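Local coordinates for protein alpha-fucosidase (Bifidobacterium bifidum, PDB 2EAB) that probably hydrolyses alpha-1,2-fucosidic bonds, releasing L-fucose from glycans, here as the catalytic part of a longer bifidobacterial glycoside hydrolase of family 95, at residues 220-231 / 241-249. Residues are numbered along the deposited sequence; the frame is centred on the assembly and turned at random.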
# COMPACT_ATOMS: atom_id res chain seq x y z
N GLU A 220 16.57 -15.14 25.79
CA GLU A 220 17.44 -14.40 24.88
C GLU A 220 18.89 -14.45 25.33
O GLU A 220 19.19 -14.28 26.52
CB GLU A 220 17.01 -12.94 24.72
CG GLU A 220 17.77 -12.26 23.59
CD GLU A 220 17.56 -10.76 23.53
OE1 GLU A 220 16.65 -10.33 22.79
OE2 GLU A 220 18.30 -10.03 24.22
N THR A 221 19.78 -14.70 24.38
CA THR A 221 21.22 -14.61 24.62
C THR A 221 21.89 -13.77 23.53
O THR A 221 21.42 -13.71 22.39
CB THR A 221 21.89 -16.00 24.66
OG1 THR A 221 21.69 -16.68 23.42
CG2 THR A 221 21.33 -16.84 25.80
N THR A 222 22.97 -13.10 23.92
CA THR A 222 23.85 -12.41 22.99
C THR A 222 25.24 -12.98 23.18
O THR A 222 25.81 -12.90 24.28
CB THR A 222 23.89 -10.89 23.24
OG1 THR A 222 22.57 -10.36 23.14
CG2 THR A 222 24.79 -10.20 22.23
N THR A 223 25.79 -13.57 22.12
CA THR A 223 27.07 -14.25 22.22
C THR A 223 27.96 -13.94 21.02
O THR A 223 27.47 -13.63 19.92
CB THR A 223 26.92 -15.78 22.34
OG1 THR A 223 26.12 -16.26 21.26
CG2 THR A 223 26.28 -16.17 23.67
N VAL A 224 29.26 -14.02 21.25
CA VAL A 224 30.27 -13.82 20.22
C VAL A 224 31.05 -15.11 20.01
O VAL A 224 31.48 -15.76 20.97
CB VAL A 224 31.24 -12.67 20.60
CG1 VAL A 224 32.43 -12.61 19.65
CG2 VAL A 224 30.51 -11.34 20.63
N LYS A 225 31.21 -15.49 18.74
CA LYS A 225 32.13 -16.56 18.37
C LYS A 225 32.88 -16.13 17.13
O LYS A 225 32.29 -15.94 16.06
CB LYS A 225 31.38 -17.88 18.13
CG LYS A 225 32.31 -19.08 17.92
CD LYS A 225 31.54 -20.39 17.83
CE LYS A 225 32.46 -21.57 17.56
NZ LYS A 225 33.31 -21.92 18.74
N GLY A 226 34.19 -15.96 17.28
CA GLY A 226 35.04 -15.50 16.18
C GLY A 226 34.57 -14.15 15.67
O GLY A 226 34.47 -13.19 16.44
N ASP A 227 34.26 -14.09 14.38
CA ASP A 227 33.90 -12.83 13.72
C ASP A 227 32.41 -12.48 13.77
O ASP A 227 31.98 -11.52 13.13
CB ASP A 227 34.40 -12.82 12.27
CG ASP A 227 33.71 -13.86 11.39
OD1 ASP A 227 32.84 -14.62 11.89
OD2 ASP A 227 34.04 -13.93 10.19
N THR A 228 31.62 -13.24 14.54
CA THR A 228 30.16 -13.12 14.49
C THR A 228 29.50 -12.90 15.85
O THR A 228 29.77 -13.61 16.81
CB THR A 228 29.54 -14.33 13.76
OG1 THR A 228 30.11 -14.42 12.45
CG2 THR A 228 28.02 -14.19 13.61
N LEU A 229 28.63 -11.89 15.88
CA LEU A 229 27.77 -11.59 17.02
C LEU A 229 26.37 -12.15 16.75
O LEU A 229 25.80 -11.91 15.68
CB LEU A 229 27.69 -10.08 17.22
CG LEU A 229 26.73 -9.51 18.27
CD1 LEU A 229 27.26 -9.76 19.67
CD2 LEU A 229 26.51 -8.02 18.04
N THR A 230 25.84 -12.91 17.70
CA THR A 230 24.52 -13.51 17.57
C THR A 230 23.60 -13.09 18.70
O THR A 230 23.95 -13.21 19.88
CB THR A 230 24.59 -15.05 17.54
OG1 THR A 230 25.43 -15.48 16.46
CG2 THR A 230 23.20 -15.68 17.38
N VAL A 231 22.42 -12.58 18.34
CA VAL A 231 21.36 -12.33 19.31
C VAL A 231 20.20 -13.24 18.94
O VAL A 231 19.73 -13.22 17.80
CB VAL A 231 20.90 -10.85 19.29
CG1 VAL A 231 19.84 -10.60 20.36
CG2 VAL A 231 22.09 -9.91 19.48
N LEU A 241 10.36 -17.66 17.47
CA LEU A 241 11.82 -17.67 17.56
C LEU A 241 12.41 -16.56 16.71
O LEU A 241 11.93 -16.30 15.61
CB LEU A 241 12.39 -19.00 17.09
CG LEU A 241 11.90 -20.27 17.79
CD1 LEU A 241 12.44 -21.50 17.10
CD2 LEU A 241 12.28 -20.26 19.26
N TYR A 242 13.44 -15.91 17.23
CA TYR A 242 14.15 -14.88 16.47
C TYR A 242 15.66 -15.04 16.60
O TYR A 242 16.16 -15.51 17.63
CB TYR A 242 13.69 -13.47 16.85
CG TYR A 242 13.95 -13.08 18.29
CD1 TYR A 242 15.17 -12.50 18.67
CD2 TYR A 242 12.98 -13.27 19.28
CE1 TYR A 242 15.42 -12.13 19.99
CE2 TYR A 242 13.22 -12.90 20.60
CZ TYR A 242 14.43 -12.33 20.95
OH TYR A 242 14.64 -11.98 22.26
N ASN A 243 16.37 -14.64 15.56
CA ASN A 243 17.81 -14.79 15.48
C ASN A 243 18.36 -13.73 14.54
O ASN A 243 17.90 -13.60 13.40
CB ASN A 243 18.15 -16.20 14.98
CG ASN A 243 19.65 -16.51 15.02
OD1 ASN A 243 20.44 -15.91 14.31
ND2 ASN A 243 20.03 -17.49 15.85
N SER A 244 19.33 -12.96 15.02
CA SER A 244 20.06 -12.03 14.16
C SER A 244 21.56 -12.21 14.36
O SER A 244 22.02 -12.55 15.46
CB SER A 244 19.65 -10.59 14.43
OG SER A 244 20.10 -10.14 15.69
N GLN A 245 22.31 -12.00 13.29
CA GLN A 245 23.76 -12.17 13.31
C GLN A 245 24.46 -11.08 12.53
O GLN A 245 23.98 -10.66 11.47
CB GLN A 245 24.15 -13.55 12.76
CG GLN A 245 23.69 -14.69 13.65
CD GLN A 245 23.99 -16.06 13.08
OE1 GLN A 245 25.05 -16.30 12.51
NE2 GLN A 245 23.05 -16.98 13.27
N ILE A 246 25.58 -10.62 13.07
CA ILE A 246 26.46 -9.67 12.40
C ILE A 246 27.83 -10.31 12.26
O ILE A 246 28.48 -10.64 13.26
CB ILE A 246 26.59 -8.33 13.17
CG1 ILE A 246 25.20 -7.70 13.41
CG2 ILE A 246 27.54 -7.38 12.42
CD1 ILE A 246 25.23 -6.33 14.07
N LYS A 247 28.24 -10.50 11.02
CA LYS A 247 29.56 -11.04 10.70
C LYS A 247 30.46 -9.88 10.27
O LYS A 247 30.14 -9.16 9.32
CB LYS A 247 29.44 -12.08 9.58
CG LYS A 247 30.75 -12.77 9.21
CD LYS A 247 30.52 -13.73 8.05
CE LYS A 247 31.78 -14.51 7.71
NZ LYS A 247 32.19 -15.46 8.78
N VAL A 248 31.57 -9.70 10.98
CA VAL A 248 32.48 -8.58 10.75
C VAL A 248 33.70 -9.06 9.96
O VAL A 248 34.46 -9.91 10.43
CB VAL A 248 32.93 -7.93 12.09
CG1 VAL A 248 33.82 -6.73 11.84
CG2 VAL A 248 31.71 -7.52 12.91
N VAL A 249 33.88 -8.50 8.76
CA VAL A 249 34.97 -8.91 7.87
C VAL A 249 35.95 -7.76 7.65
O VAL A 249 35.62 -6.75 7.01
CB VAL A 249 34.44 -9.45 6.51
CG1 VAL A 249 35.59 -10.00 5.67
CG2 VAL A 249 33.39 -10.53 6.73
O HOH W 1 36.04 -12.49 9.08
O HOH W 2 30.00 -16.06 10.38
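D227 and K247 meet because CG of D227 is wedged between its own backbone N and carbonyl carbon (chi1 66°), while the K247 chain runs out extended and bends only at its last torsion (chi4 67°), carrying NZ back onto the carboxylate. The setting is an antiparallel beta hairpin of strands 228-235 and 241-250, within the N-terminal beta-domain of this glycosidase, and it illustrates how a salt bridge can tie the end of one hairpin's turn to the next strand of the sheet. D227 is the third residue of the type II' turn K225-T228, which belongs to the preceding hairpin and carries the chain from edge strand 217-225 into strand 228-235. K247 NZ takes the syn side of D227 OD2 at 2.8 Å, with a weak bond to D227 OD1, and has Q309 of helix 297-314 as a further partner. OD1 also receives the T228 hydroxyl, from above the carboxylate plane, and a water links T228 OG1 to NZ. With an alanine at D227, the K247 ammonium would probably lose its charged mate and the T228 hydroxyl its acceptor.

Backbone bonds continue the ladder: V248 N reaches D227 O, and L229 with I246, then V231 with S244, form hydrogen-bonded pairs. On the face carrying T228, T230, Q245 and K247, T230 and Q245 lie alongside each other, OG1 of T230 3.4 Å from CG of Q245. At the other end, the Y242 side chain reaches past strand 228-235 to E220 on the edge strand, ring and carboxylate planes 88° apart, Y242 OH donating to the anti side of E220 OE1 at 2.7 Å.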